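Local structure of SMI1/KNR4 family protein (Pseudomonas syringae pv. tomato, 2PAG) at residues E3-L8 / L46-D51; V60-P65 / T69-V74; T77-G82 / L87-Q92; Y98-D103 / E122-W127. The protein is of unknown function but binds calcium ions and belongs to the SMI1/KNR4 family of the SUKH clan. All blocks are in the same frame, centred on the assembly; numbering follows the deposited sequence.

Contact 1. Residues E3-L8 / L46-D51; sequences EVIEQL and LLTVSD
Ile5 and Leu8, one turn apart on helix 2-11, meet Val49 from helix 40-49 through purely apolar atoms. Ile5 gives its branch methyl, CG2, which lies 4.0 Å from Val49 CG1. Leu8 comes in at about a right angle and sets CD1 over the fork of the valine, 4.0 Å from Val49 CG2 and about as far from Val49 CB and CG1. The other arm of Ile5 works separately: CD1 is anti to CA about the CB-CG1 bond (chi2 177°), and this takes it to within 4.0 Å of Thr48 OG1. This is a helix-helix contact between elements distant in sequence, and it is shared by a third helix, 124-132, whose Trp125 touches Ile5, Thr48 and Val49 while Trp132 touches Leu8. Polar groups stay on their own side, and no hydrogen bond crosses between residues 3-8 and 46-51. The Thr48 hydroxyl that Ile5 CD1 touches is bonded back to the carbonyl of Glu44. Ser50 OG likewise donates to Leu46 O at 2.7 Å, in the carbonyl plane and on a lone pair, tying the side chain to its own backbone one turn earlier. Arg9, just beyond residues 3-8, makes a hydrogen bond from NH1 to Thr48 O and a salt bridge to Asp51 OD1 in the loop after helix 40-49.

Contact 2. Residues V60-P65 / T69-V74; sequences VTVTDP and TYLPEV
Thr61 is bound to residues 69-74 through three of its polar atoms. Its amide donates to Thr69 O at 3.0 Å, approaching from above the carbonyl plane, 48° out of it. Its own carbonyl receives Leu71 N at 2.8 Å almost head-on, with a C=O...N angle of 171°. The hydroxyls complete the set: Thr61 OG1 and Thr69 OG1 lie 2.8 Å apart in a hydrogen bond of undecided direction, and Thr69 OG1 has a second partner in Ser67 OG. Further along, Asp64 OD1 accepts from Gln66 N, two residues on, in an Asx turn. A water lies 3.1 Å from Glu73 OE1, to which it donates; its very short approach to Pro65 O leaves that second leg doubtful. Tyr70 adds a contact of another kind. With CG anti to the backbone N (chi1 -172°), its ring slots between two prolines: Pro65 CA sits 3.4 Å from the ring centroid in a CH-pi contact, and Pro72 CD covers the opposite face. On the buried side, Val60 CG1 packs 3.9 Å from Leu71 CD1, and Val62 CG1 meets Leu71 CB at 4.0 Å. Here a single beta bridge between Thr61 and Tyr70, in which Thr61 O takes the amide of Leu71, the first helical residue after the Tyr70 N-cap, closes the loop before helix 71-81 against its first turn.

Contact 3. Residues T77-G82 / L87-Q92; sequences TAWDLG and LIPICQ
The closing turns of helix 71-81 pass strand 88-93 with Ala78 nearest Pro89, their CA atoms 7.5 Å apart, and Trp79 nearest Leu87. Two side chains of the helix bridge the gap in different ways. The CB of Ala78 is directed toward the strand and touches Pro89 CG, the pucker atom of the ring, at 3.7 Å. Trp79 starts off to one side, but its indole reaches across and donates from NE1 to Leu87 O at 2.9 Å. The oxygen lies only 8° from the indole plane and the C=O...N angle is 166°, so the ring is held edge-on to the carbonyl just before the strand. Arg85, in the connection between the two segments, makes a cation-pi contact with the same indole. Beyond Pro89 the strand bends at Ile90, where a classic beta bulge sets Ile90 and Cys91 together opposite Tyr98. Helix 71-81 thus lies against an edge strand of this chain's sheet, while Ile90 reaches helices 40-49 and 124-132 and Leu87 touches Cys99 on strand 96-100.

Contact 4. Residues Y98-D103 / E122-W127; sequences YCVEED and ESVWHW. With CA (calcium ion), chain B; CA (calcium ion), chain C.
Tyr98 and Trp127 join strand 96-100 of the antiparallel sheet to helix 124-132, a helix laid on a sheet within the SUKH fold. Followed outward, the tyrosine meets the same indole nitrogen almost throughout. CB is 3.8 Å from Trp127 NE1, CG comes closer, and CD1 is nearest at 3.2 Å. CD2 approaches CZ2 of the indole, CE1 and CZ draw away, and OH, at the tip, has no close contact with residues 122-127. NE1 therefore stands over one face of the phenol ring, displaced toward its rim, and the ring planes meet obliquely at 56°. A trans first torsion (chi1 178°) swings the Trp127 indole out to the tyrosine, and Trp121 packs against both rings. One turn earlier, Val124 CG2 touches Val100 CG2 at 3.9 Å. Ser123 is the N-cap, its OG accepting a weak bond from Trp125 N and sharing a hydrogen bond with His126 ND1 at 2.7 Å. Past Val100 the strand gives way to the metal site. Glu101 OE1 binds one calcium ion at 2.1 Å, with Thr105 completing its protein ligands. Asp103 grips that ion with both oxygens, and its OD2 also bridges to a second calcium ion, 2.4 Å away, which carries four waters.

How the contacts relate
Contacts 2, 3 and 4 are buried, whereas contact 1 lies farther out and is partly exposed. Helix 71-81 serves both 60-65/69-74 and 77-82/87-92, and these two meet where Val60 N probably bonds to Ile90 O. Contacts 3 and 4 use neighbouring strands of one sheet, joined by backbone bonds such as Ile90 N to Tyr98 O. Trp125 carries contact 4 over to contact 1, its ring wedged against Ile5 and Thr48. Chemistry follows place: apolar packing with no hydrogen bond between the segments of contact 1, backbone and hydroxyl bonds in the loop of contact 2, one indole bond in contact 3, and in contact 4 a buried aromatic and valine contact that gives way to calcium at the surface.

Contact 1. Residues E3-L8 / L46-D51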
loop_
_atom_site.group_PDB
_atom_site.type_symbol
_atom_site.label_atom_id
_atom_site.label_comp_id
_atom_site.label_asym_id
_atom_site.label_seq_id
_atom_site.Cartn_x
_atom_site.Cartn_y
_atom_site.Cartn_z
ATOM N N GLU A 3 8.457 15.887 4.567
ATOM C CA GLU A 3 9.211 15.282 5.662
ATOM C C GLU A 3 9.165 13.759 5.651
ATOM O O GLU A 3 10.199 13.090 5.661
ATOM C CB GLU A 3 8.654 15.765 7.003
ATOM C CG GLU A 3 8.906 17.224 7.317
ATOM C CD GLU A 3 10.301 17.460 7.843
ATOM O OE1 GLU A 3 11.268 17.287 7.070
ATOM O OE2 GLU A 3 10.427 17.810 9.037
ATOM N N VAL A 4 7.949 13.217 5.667
ATOM C CA VAL A 4 7.754 11.774 5.687
ATOM C C VAL A 4 8.319 11.106 4.437
ATOM O O VAL A 4 8.960 10.055 4.521
ATOM C CB VAL A 4 6.251 11.433 5.838
ATOM C CG1 VAL A 4 6.052 9.927 5.921
ATOM C CG2 VAL A 4 5.700 12.108 7.086
ATOM N N ILE A 5 8.101 11.721 3.277
ATOM C CA ILE A 5 8.608 11.147 2.039
ATOM C C ILE A 5 10.128 11.058 2.118
ATOM O O ILE A 5 10.709 10.013 1.820
ATOM C CB ILE A 5 8.187 11.981 0.806
ATOM C CG1 ILE A 5 6.674 11.859 0.604
ATOM C CG2 ILE A 5 8.941 11.497 -0.434
ATOM C CD1 ILE A 5 6.132 12.696 -0.524
ATOM N N GLU A 6 10.766 12.144 2.544
ATOM C CA GLU A 6 12.225 12.162 2.675
ATOM C C GLU A 6 12.710 11.065 3.619
ATOM O O GLU A 6 13.688 10.371 3.326
ATOM C CB GLU A 6 12.698 13.534 3.188
ATOM C CG GLU A 6 14.180 13.595 3.601
ATOM C CD GLU A 6 14.601 14.964 4.145
ATOM O OE1 GLU A 6 13.762 15.672 4.739
ATOM O OE2 GLU A 6 15.781 15.330 3.990
ATOM N N GLN A 7 12.018 10.908 4.745
ATOM C CA GLN A 7 12.376 9.904 5.736
ATOM C C GLN A 7 12.384 8.512 5.110
ATOM O O GLN A 7 13.316 7.735 5.310
ATOM C CB GLN A 7 11.382 9.943 6.900
ATOM C CG GLN A 7 11.879 9.270 8.169
ATOM C CD GLN A 7 10.828 9.247 9.266
ATOM O OE1 GLN A 7 10.084 10.213 9.449
ATOM N NE2 GLN A 7 10.768 8.144 10.007
ATOM N N LEU A 8 11.343 8.194 4.352
ATOM C CA LEU A 8 11.266 6.887 3.711
ATOM C C LEU A 8 12.331 6.707 2.635
ATOM O O LEU A 8 13.023 5.685 2.599
ATOM C CB LEU A 8 9.880 6.673 3.097
ATOM C CG LEU A 8 8.775 6.184 4.030
ATOM C CD1 LEU A 8 7.445 6.242 3.297
ATOM C CD2 LEU A 8 9.083 4.763 4.495
ATOM N N LEU A 46 1.732 5.716 -3.706
ATOM C CA LEU A 46 2.244 4.829 -4.743
ATOM C C LEU A 46 3.179 5.539 -5.727
ATOM O O LEU A 46 4.181 4.969 -6.170
ATOM C CB LEU A 46 1.080 4.195 -5.501
ATOM C CG LEU A 46 0.208 3.243 -4.676
ATOM C CD1 LEU A 46 -0.984 2.798 -5.506
ATOM C CD2 LEU A 46 1.031 2.036 -4.229
ATOM N N LEU A 47 2.866 6.786 -6.055
ATOM C CA LEU A 47 3.676 7.542 -7.008
ATOM C C LEU A 47 4.958 8.130 -6.436
ATOM O O LEU A 47 5.827 8.566 -7.195
ATOM C CB LEU A 47 2.838 8.671 -7.617
ATOM C CG LEU A 47 1.671 8.253 -8.511
ATOM C CD1 LEU A 47 0.708 9.418 -8.698
ATOM C CD2 LEU A 47 2.208 7.764 -9.854
ATOM N N THR A 48 5.090 8.131 -5.113
ATOM C CA THR A 48 6.262 8.724 -4.478
ATOM C C THR A 48 7.172 7.821 -3.654
ATOM O O THR A 48 8.368 8.096 -3.539
ATOM C CB THR A 48 5.843 9.894 -3.572
ATOM O OG1 THR A 48 5.016 9.410 -2.504
ATOM C CG2 THR A 48 5.061 10.901 -4.364
ATOM N N VAL A 49 6.631 6.755 -3.072
ATOM C CA VAL A 49 7.461 5.887 -2.242
ATOM C C VAL A 49 7.291 4.375 -2.409
ATOM O O VAL A 49 7.876 3.612 -1.643
ATOM C CB VAL A 49 7.277 6.232 -0.739
ATOM C CG1 VAL A 49 7.670 7.679 -0.488
ATOM C CG2 VAL A 49 5.838 6.015 -0.306
ATOM N N SER A 50 6.525 3.931 -3.409
ATOM C CA SER A 50 6.325 2.490 -3.568
ATOM C C SER A 50 7.548 1.727 -4.081
ATOM O O SER A 50 7.478 0.513 -4.301
ATOM C CB SER A 50 5.086 2.179 -4.432
ATOM O OG SER A 50 5.226 2.555 -5.791
ATOM N N ASP A 51 8.664 2.430 -4.273
ATOM C CA ASP A 51 9.897 1.767 -4.699
ATOM C C ASP A 51 10.802 1.595 -3.480
ATOM O O ASP A 51 11.935 1.114 -3.587
ATOM C CB ASP A 51 10.612 2.589 -5.780
ATOM C CG ASP A 51 11.052 3.955 -5.288
ATOM O OD1 ASP A 51 10.355 4.537 -4.435
ATOM O OD2 ASP A 51 12.093 4.461 -5.775
#

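Contact 2. Residues V60-P65 / T69-V74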
loop_
_atom_site.group_PDB
_atom_site.type_symbol
_atom_site.label_atom_id
_atom_site.label_comp_id
_atom_site.label_asym_id
_atom_site.label_seq_id
_atom_site.Cartn_x
_atom_site.Cartn_y
_atom_site.Cartn_z
ATOM N N VAL A 60 2.114 -2.622 -0.767
ATOM C CA VAL A 60 1.768 -2.967 -2.133
ATOM C C VAL A 60 2.510 -2.144 -3.179
ATOM O O VAL A 60 2.942 -1.002 -2.932
ATOM C CB VAL A 60 0.249 -2.839 -2.384
ATOM C CG1 VAL A 60 -0.513 -3.796 -1.470
ATOM C CG2 VAL A 60 -0.207 -1.405 -2.166
ATOM N N THR A 61 2.670 -2.759 -4.345
ATOM C CA THR A 61 3.353 -2.157 -5.480
ATOM C C THR A 61 2.522 -2.389 -6.740
ATOM O O THR A 61 1.581 -3.181 -6.735
ATOM C CB THR A 61 4.744 -2.786 -5.676
ATOM O OG1 THR A 61 4.614 -4.208 -5.841
ATOM C CG2 THR A 61 5.627 -2.491 -4.474
ATOM N N VAL A 62 2.870 -1.705 -7.824
ATOM C CA VAL A 62 2.118 -1.872 -9.059
ATOM C C VAL A 62 2.971 -2.016 -10.313
ATOM O O VAL A 62 2.429 -2.085 -11.415
ATOM C CB VAL A 62 1.158 -0.679 -9.289
ATOM C CG1 VAL A 62 0.201 -0.537 -8.115
ATOM C CG2 VAL A 62 1.959 0.603 -9.486
ATOM N N THR A 63 4.290 -2.092 -10.151
ATOM C CA THR A 63 5.197 -2.163 -11.299
ATOM C C THR A 63 5.752 -3.534 -11.679
ATOM O O THR A 63 6.349 -3.686 -12.749
ATOM C CB THR A 63 6.392 -1.207 -11.104
ATOM O OG1 THR A 63 7.128 -1.600 -9.938
ATOM C CG2 THR A 63 5.906 0.236 -10.933
ATOM N N ASP A 64 5.577 -4.524 -10.813
ATOM C CA ASP A 64 6.068 -5.872 -11.106
ATOM C C ASP A 64 4.956 -6.904 -10.908
ATOM O O ASP A 64 4.707 -7.364 -9.796
ATOM C CB ASP A 64 7.267 -6.207 -10.208
ATOM C CG ASP A 64 7.752 -7.640 -10.381
ATOM O OD1 ASP A 64 7.331 -8.300 -11.352
ATOM O OD2 ASP A 64 8.564 -8.101 -9.544
ATOM N N PRO A 65 4.272 -7.286 -11.996
ATOM C CA PRO A 65 3.186 -8.268 -11.909
ATOM C C PRO A 65 3.564 -9.626 -11.314
ATOM O O PRO A 65 2.685 -10.420 -10.970
ATOM C CB PRO A 65 2.695 -8.374 -13.357
ATOM C CG PRO A 65 3.911 -7.993 -14.165
ATOM C CD PRO A 65 4.468 -6.836 -13.386
ATOM N N THR A 69 3.750 -8.527 -3.845
ATOM C CA THR A 69 3.092 -7.324 -3.350
ATOM C C THR A 69 2.305 -6.628 -4.461
ATOM O O THR A 69 1.730 -5.562 -4.245
ATOM C CB THR A 69 4.091 -6.305 -2.755
ATOM O OG1 THR A 69 5.061 -5.930 -3.744
ATOM C CG2 THR A 69 4.796 -6.900 -1.540
ATOM N N TYR A 70 2.282 -7.233 -5.644
ATOM C CA TYR A 70 1.557 -6.679 -6.790
ATOM C C TYR A 70 0.098 -6.434 -6.397
ATOM O O TYR A 70 -0.650 -7.372 -6.125
ATOM C CB TYR A 70 1.652 -7.654 -7.968
ATOM C CG TYR A 70 1.101 -7.117 -9.263
ATOM C CD1 TYR A 70 1.521 -5.886 -9.765
ATOM C CD2 TYR A 70 0.166 -7.843 -9.996
ATOM C CE1 TYR A 70 1.020 -5.391 -10.973
ATOM C CE2 TYR A 70 -0.342 -7.357 -11.201
ATOM C CZ TYR A 70 0.089 -6.135 -11.684
ATOM O OH TYR A 70 -0.408 -5.675 -12.884
ATOM N N LEU A 71 -0.316 -5.167 -6.403
ATOM C CA LEU A 71 -1.664 -4.803 -5.964
ATOM C C LEU A 71 -2.842 -5.640 -6.461
ATOM O O LEU A 71 -3.682 -6.056 -5.658
ATOM C CB LEU A 71 -1.928 -3.315 -6.241
ATOM C CG LEU A 71 -3.184 -2.700 -5.606
ATOM C CD1 LEU A 71 -3.238 -3.015 -4.104
ATOM C CD2 LEU A 71 -3.172 -1.191 -5.825
ATOM N N PRO A 72 -2.935 -5.899 -7.775
ATOM C CA PRO A 72 -4.073 -6.702 -8.235
ATOM C C PRO A 72 -4.122 -8.088 -7.598
ATOM O O PRO A 72 -5.202 -8.587 -7.278
ATOM C CB PRO A 72 -3.872 -6.752 -9.746
ATOM C CG PRO A 72 -3.208 -5.433 -10.031
ATOM C CD PRO A 72 -2.178 -5.364 -8.921
ATOM N N GLU A 73 -2.958 -8.713 -7.423
ATOM C CA GLU A 73 -2.908 -10.037 -6.806
ATOM C C GLU A 73 -3.194 -9.957 -5.306
ATOM O O GLU A 73 -3.860 -10.831 -4.754
ATOM C CB GLU A 73 -1.545 -10.703 -7.039
ATOM C CG GLU A 73 -1.227 -11.031 -8.498
ATOM C CD GLU A 73 -1.973 -12.250 -9.033
ATOM O OE1 GLU A 73 -1.761 -12.593 -10.218
ATOM O OE2 GLU A 73 -2.760 -12.870 -8.284
ATOM N N VAL A 74 -2.682 -8.922 -4.643
ATOM C CA VAL A 74 -2.925 -8.756 -3.214
ATOM C C VAL A 74 -4.426 -8.522 -2.970
ATOM O O VAL A 74 -4.997 -9.032 -2.007
ATOM C CB VAL A 74 -2.101 -7.566 -2.632
ATOM C CG1 VAL A 74 -2.475 -7.320 -1.187
ATOM C CG2 VAL A 74 -0.610 -7.874 -2.717
HETATM O O HOH W 1 0.578 -11.408 -11.951
#

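Contact 3. Residues T77-G82 / L87-Q92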
loop_
_atom_site.group_PDB
_atom_site.type_symbol
_atom_site.label_atom_id
_atom_site.label_comp_id
_atom_site.label_asym_id
_atom_site.label_seq_id
_atom_site.Cartn_x
_atom_site.Cartn_y
_atom_site.Cartn_z
ATOM N N THR A 77 -6.398 -11.823 -3.370
ATOM C CA THR A 77 -6.173 -12.667 -2.200
ATOM C C THR A 77 -6.924 -12.150 -0.979
ATOM O O THR A 77 -7.587 -12.914 -0.279
ATOM C CB THR A 77 -4.676 -12.757 -1.857
ATOM O OG1 THR A 77 -3.966 -13.371 -2.944
ATOM C CG2 THR A 77 -4.471 -13.571 -0.586
ATOM N N ALA A 78 -6.827 -10.850 -0.730
ATOM C CA ALA A 78 -7.488 -10.243 0.421
ATOM C C ALA A 78 -9.012 -10.291 0.323
ATOM O O ALA A 78 -9.690 -10.650 1.286
ATOM C CB ALA A 78 -7.014 -8.789 0.586
ATOM N N TRP A 79 -9.553 -9.933 -0.837
ATOM C CA TRP A 79 -10.996 -9.941 -1.006
ATOM C C TRP A 79 -11.547 -11.361 -0.914
ATOM O O TRP A 79 -12.639 -11.569 -0.387
ATOM C CB TRP A 79 -11.381 -9.283 -2.338
ATOM C CG TRP A 79 -11.088 -7.810 -2.361
ATOM C CD1 TRP A 79 -11.107 -6.953 -1.295
ATOM C CD2 TRP A 79 -10.772 -7.016 -3.508
ATOM N NE1 TRP A 79 -10.824 -5.670 -1.711
ATOM C CE2 TRP A 79 -10.614 -5.680 -3.065
ATOM C CE3 TRP A 79 -10.607 -7.300 -4.869
ATOM C CZ2 TRP A 79 -10.301 -4.631 -3.939
ATOM C CZ3 TRP A 79 -10.295 -6.257 -5.737
ATOM C CH2 TRP A 79 -10.146 -4.939 -5.268
ATOM N N ASP A 80 -10.797 -12.337 -1.418
ATOM C CA ASP A 80 -11.247 -13.723 -1.337
ATOM C C ASP A 80 -11.171 -14.209 0.104
ATOM O O ASP A 80 -11.940 -15.084 0.509
ATOM C CB ASP A 80 -10.397 -14.645 -2.225
ATOM C CG ASP A 80 -10.921 -14.742 -3.647
ATOM O OD1 ASP A 80 -12.139 -14.540 -3.852
ATOM O OD2 ASP A 80 -10.119 -15.039 -4.560
ATOM N N LEU A 81 -10.245 -13.639 0.875
ATOM C CA LEU A 81 -10.065 -14.022 2.272
ATOM C C LEU A 81 -11.117 -13.390 3.182
ATOM O O LEU A 81 -11.293 -13.822 4.323
ATOM C CB LEU A 81 -8.660 -13.633 2.750
ATOM C CG LEU A 81 -8.239 -14.104 4.144
ATOM C CD1 LEU A 81 -8.207 -15.626 4.174
ATOM C CD2 LEU A 81 -6.868 -13.542 4.500
ATOM N N GLY A 82 -11.814 -12.370 2.685
ATOM C CA GLY A 82 -12.840 -11.729 3.492
ATOM C C GLY A 82 -12.801 -10.211 3.588
ATOM O O GLY A 82 -13.738 -9.592 4.093
ATOM N N LEU A 87 -12.614 -1.875 0.331
ATOM C CA LEU A 87 -11.332 -1.532 0.947
ATOM C C LEU A 87 -10.189 -2.019 0.066
ATOM O O LEU A 87 -10.189 -3.172 -0.376
ATOM C CB LEU A 87 -11.219 -2.188 2.330
ATOM C CG LEU A 87 -12.293 -1.846 3.366
ATOM C CD1 LEU A 87 -11.951 -2.526 4.698
ATOM C CD2 LEU A 87 -12.374 -0.326 3.540
ATOM N N ILE A 88 -9.215 -1.146 -0.185
ATOM C CA ILE A 88 -8.062 -1.513 -1.007
ATOM C C ILE A 88 -6.836 -1.717 -0.128
ATOM O O ILE A 88 -6.381 -0.790 0.542
ATOM C CB ILE A 88 -7.715 -0.421 -2.037
ATOM C CG1 ILE A 88 -8.930 -0.110 -2.909
ATOM C CG2 ILE A 88 -6.548 -0.887 -2.905
ATOM C CD1 ILE A 88 -8.728 1.090 -3.819
ATOM N N PRO A 89 -6.268 -2.931 -0.133
ATOM C CA PRO A 89 -5.086 -3.173 0.700
ATOM C C PRO A 89 -3.901 -2.284 0.374
ATOM O O PRO A 89 -3.618 -2.014 -0.790
ATOM C CB PRO A 89 -4.762 -4.639 0.428
ATOM C CG PRO A 89 -6.099 -5.225 0.130
ATOM C CD PRO A 89 -6.742 -4.182 -0.749
ATOM N N ILE A 90 -3.218 -1.811 1.412
ATOM C CA ILE A 90 -2.020 -1.020 1.205
ATOM C C ILE A 90 -0.848 -1.862 1.704
ATOM O O ILE A 90 0.277 -1.698 1.250
ATOM C CB ILE A 90 -2.066 0.362 1.936
ATOM C CG1 ILE A 90 -0.733 1.082 1.720
ATOM C CG2 ILE A 90 -2.327 0.190 3.445
ATOM C CD1 ILE A 90 -0.723 2.531 2.179
ATOM N N CYS A 91 -1.108 -2.786 2.625
ATOM C CA CYS A 91 -0.015 -3.617 3.107
ATOM C C CYS A 91 -0.452 -4.878 3.828
ATOM O O CYS A 91 -1.223 -4.830 4.780
ATOM C CB CYS A 91 0.900 -2.801 4.026
ATOM S SG CYS A 91 2.398 -3.670 4.556
ATOM N N GLN A 92 0.055 -6.012 3.358
ATOM C CA GLN A 92 -0.247 -7.290 3.987
ATOM C C GLN A 92 0.634 -7.443 5.233
ATOM O O GLN A 92 1.764 -6.950 5.272
ATOM C CB GLN A 92 0.050 -8.428 3.011
ATOM C CG GLN A 92 -0.390 -9.798 3.506
ATOM C CD GLN A 92 0.055 -10.916 2.585
ATOM O OE1 GLN A 92 0.238 -10.711 1.381
ATOM N NE2 GLN A 92 0.218 -12.120 3.145
#

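Contact 4. Residues Y98-D103 / E122-W127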
loop_
_atom_site.group_PDB
_atom_site.type_symbol
_atom_site.label_atom_id
_atom_site.label_comp_id
_atom_site.label_asym_id
_atom_site.label_seq_id
_atom_site.Cartn_x
_atom_site.Cartn_y
_atom_site.Cartn_z
ATOM N N TYR A 98 -3.641 -4.120 6.064
ATOM C CA TYR A 98 -3.890 -2.705 6.309
ATOM C C TYR A 98 -4.564 -2.329 4.989
ATOM O O TYR A 98 -4.022 -2.594 3.914
ATOM C CB TYR A 98 -2.571 -1.951 6.496
ATOM C CG TYR A 98 -1.893 -2.245 7.818
ATOM C CD1 TYR A 98 -2.329 -1.639 8.995
ATOM C CD2 TYR A 98 -0.815 -3.124 7.890
ATOM C CE1 TYR A 98 -1.704 -1.896 10.220
ATOM C CE2 TYR A 98 -0.180 -3.390 9.115
ATOM C CZ TYR A 98 -0.632 -2.768 10.268
ATOM O OH TYR A 98 0.001 -3.009 11.466
ATOM N N CYS A 99 -5.765 -1.764 5.070
ATOM C CA CYS A 99 -6.526 -1.401 3.876
ATOM C C CYS A 99 -6.986 0.037 3.927
ATOM O O CYS A 99 -7.146 0.608 5.007
ATOM C CB CYS A 99 -7.758 -2.293 3.739
ATOM S SG CYS A 99 -7.429 -4.062 3.850
ATOM N N VAL A 100 -7.256 0.598 2.754
ATOM C CA VAL A 100 -7.667 1.987 2.656
ATOM C C VAL A 100 -9.110 2.168 2.207
ATOM O O VAL A 100 -9.554 1.577 1.211
ATOM C CB VAL A 100 -6.742 2.737 1.694
ATOM C CG1 VAL A 100 -6.978 4.233 1.792
ATOM C CG2 VAL A 100 -5.290 2.403 2.027
ATOM N N GLU A 101 -9.838 2.985 2.965
ATOM C CA GLU A 101 -11.230 3.297 2.671
ATOM C C GLU A 101 -11.262 4.264 1.497
ATOM O O GLU A 101 -10.237 4.847 1.124
ATOM C CB GLU A 101 -11.903 3.976 3.866
ATOM C CG GLU A 101 -12.071 3.136 5.104
ATOM C CD GLU A 101 -13.074 3.765 6.053
ATOM O OE1 GLU A 101 -13.015 5.001 6.244
ATOM O OE2 GLU A 101 -13.922 3.030 6.603
ATOM N N GLU A 102 -12.447 4.445 0.921
ATOM C CA GLU A 102 -12.599 5.346 -0.211
ATOM C C GLU A 102 -12.205 6.776 0.147
ATOM O O GLU A 102 -11.690 7.508 -0.705
ATOM C CB GLU A 102 -14.038 5.275 -0.728
ATOM C CG GLU A 102 -14.456 3.840 -1.037
ATOM C CD GLU A 102 -15.858 3.725 -1.602
ATOM O OE1 GLU A 102 -16.093 4.232 -2.722
ATOM O OE2 GLU A 102 -16.722 3.123 -0.922
ATOM N N ASP A 103 -12.419 7.169 1.404
ATOM C CA ASP A 103 -12.061 8.515 1.834
ATOM C C ASP A 103 -10.638 8.632 2.370
ATOM O O ASP A 103 -10.250 9.675 2.898
ATOM C CB ASP A 103 -13.065 9.072 2.867
ATOM C CG ASP A 103 -13.110 8.275 4.169
ATOM O OD1 ASP A 103 -12.152 7.545 4.490
ATOM O OD2 ASP A 103 -14.119 8.412 4.893
ATOM N N GLU A 122 -5.496 8.175 10.180
ATOM C CA GLU A 122 -6.165 9.220 9.410
ATOM C C GLU A 122 -5.857 9.256 7.924
ATOM O O GLU A 122 -6.685 9.709 7.137
ATOM C CB GLU A 122 -5.866 10.600 10.003
ATOM C CG GLU A 122 -6.455 10.861 11.385
ATOM C CD GLU A 122 -5.892 9.950 12.456
ATOM O OE1 GLU A 122 -4.685 9.627 12.396
ATOM O OE2 GLU A 122 -6.660 9.571 13.372
ATOM N N SER A 123 -4.669 8.798 7.545
ATOM C CA SER A 123 -4.258 8.789 6.145
ATOM C C SER A 123 -3.148 7.778 5.929
ATOM O O SER A 123 -2.553 7.266 6.890
ATOM C CB SER A 123 -3.741 10.168 5.724
ATOM O OG SER A 123 -2.420 10.374 6.211
ATOM N N VAL A 124 -2.867 7.500 4.658
ATOM C CA VAL A 124 -1.811 6.566 4.306
ATOM C C VAL A 124 -0.469 7.099 4.798
ATOM O O VAL A 124 0.440 6.328 5.112
ATOM C CB VAL A 124 -1.755 6.355 2.780
ATOM C CG1 VAL A 124 -0.453 5.701 2.388
ATOM C CG2 VAL A 124 -2.940 5.508 2.337
ATOM N N TRP A 125 -0.340 8.422 4.870
ATOM C CA TRP A 125 0.906 9.002 5.347
ATOM C C TRP A 125 1.055 8.823 6.864
ATOM O O TRP A 125 2.172 8.673 7.366
ATOM C CB TRP A 125 0.997 10.471 4.929
ATOM C CG TRP A 125 1.220 10.609 3.441
ATOM C CD1 TRP A 125 0.425 11.265 2.545
ATOM C CD2 TRP A 125 2.300 10.047 2.679
ATOM N NE1 TRP A 125 0.939 11.147 1.274
ATOM C CE2 TRP A 125 2.090 10.402 1.328
ATOM C CE3 TRP A 125 3.423 9.278 3.007
ATOM C CZ2 TRP A 125 2.966 10.015 0.305
ATOM C CZ3 TRP A 125 4.294 8.890 1.990
ATOM C CH2 TRP A 125 4.057 9.262 0.654
ATOM N N HIS A 126 -0.059 8.827 7.596
ATOM C CA HIS A 126 0.004 8.595 9.041
ATOM C C HIS A 126 0.456 7.155 9.235
ATOM O O HIS A 126 1.261 6.846 10.115
ATOM C CB HIS A 126 -1.367 8.761 9.699
ATOM C CG HIS A 126 -1.784 10.182 9.883
ATOM N ND1 HIS A 126 -2.273 10.956 8.852
ATOM C CD2 HIS A 126 -1.782 10.974 10.982
ATOM C CE1 HIS A 126 -2.556 12.162 9.308
ATOM N NE2 HIS A 126 -2.268 12.199 10.599
ATOM N N TRP A 127 -0.083 6.272 8.404
ATOM C CA TRP A 127 0.272 4.864 8.470
ATOM C C TRP A 127 1.752 4.668 8.125
ATOM O O TRP A 127 2.453 3.900 8.781
ATOM C CB TRP A 127 -0.588 4.058 7.496
ATOM C CG TRP A 127 -0.238 2.607 7.483
ATOM C CD1 TRP A 127 -0.655 1.650 8.367
ATOM C CD2 TRP A 127 0.691 1.963 6.604
ATOM N NE1 TRP A 127 -0.034 0.451 8.095
ATOM C CE2 TRP A 127 0.796 0.616 7.017
ATOM C CE3 TRP A 127 1.452 2.395 5.508
ATOM C CZ2 TRP A 127 1.631 -0.302 6.371
ATOM C CZ3 TRP A 127 2.282 1.484 4.870
ATOM C CH2 TRP A 127 2.364 0.148 5.305
HETATM CA CA CA B . -13.101 7.051 6.725
HETATM CA CA CA C . -16.338 9.063 5.323
HETATM O O HOH W 2 -16.751 6.657 4.463
HETATM O O HOH W 3 -15.191 10.866 6.437
HETATM O O HOH W 4 -15.541 11.321 3.908
HETATM O O HOH W 5 -16.991 9.379 2.961
#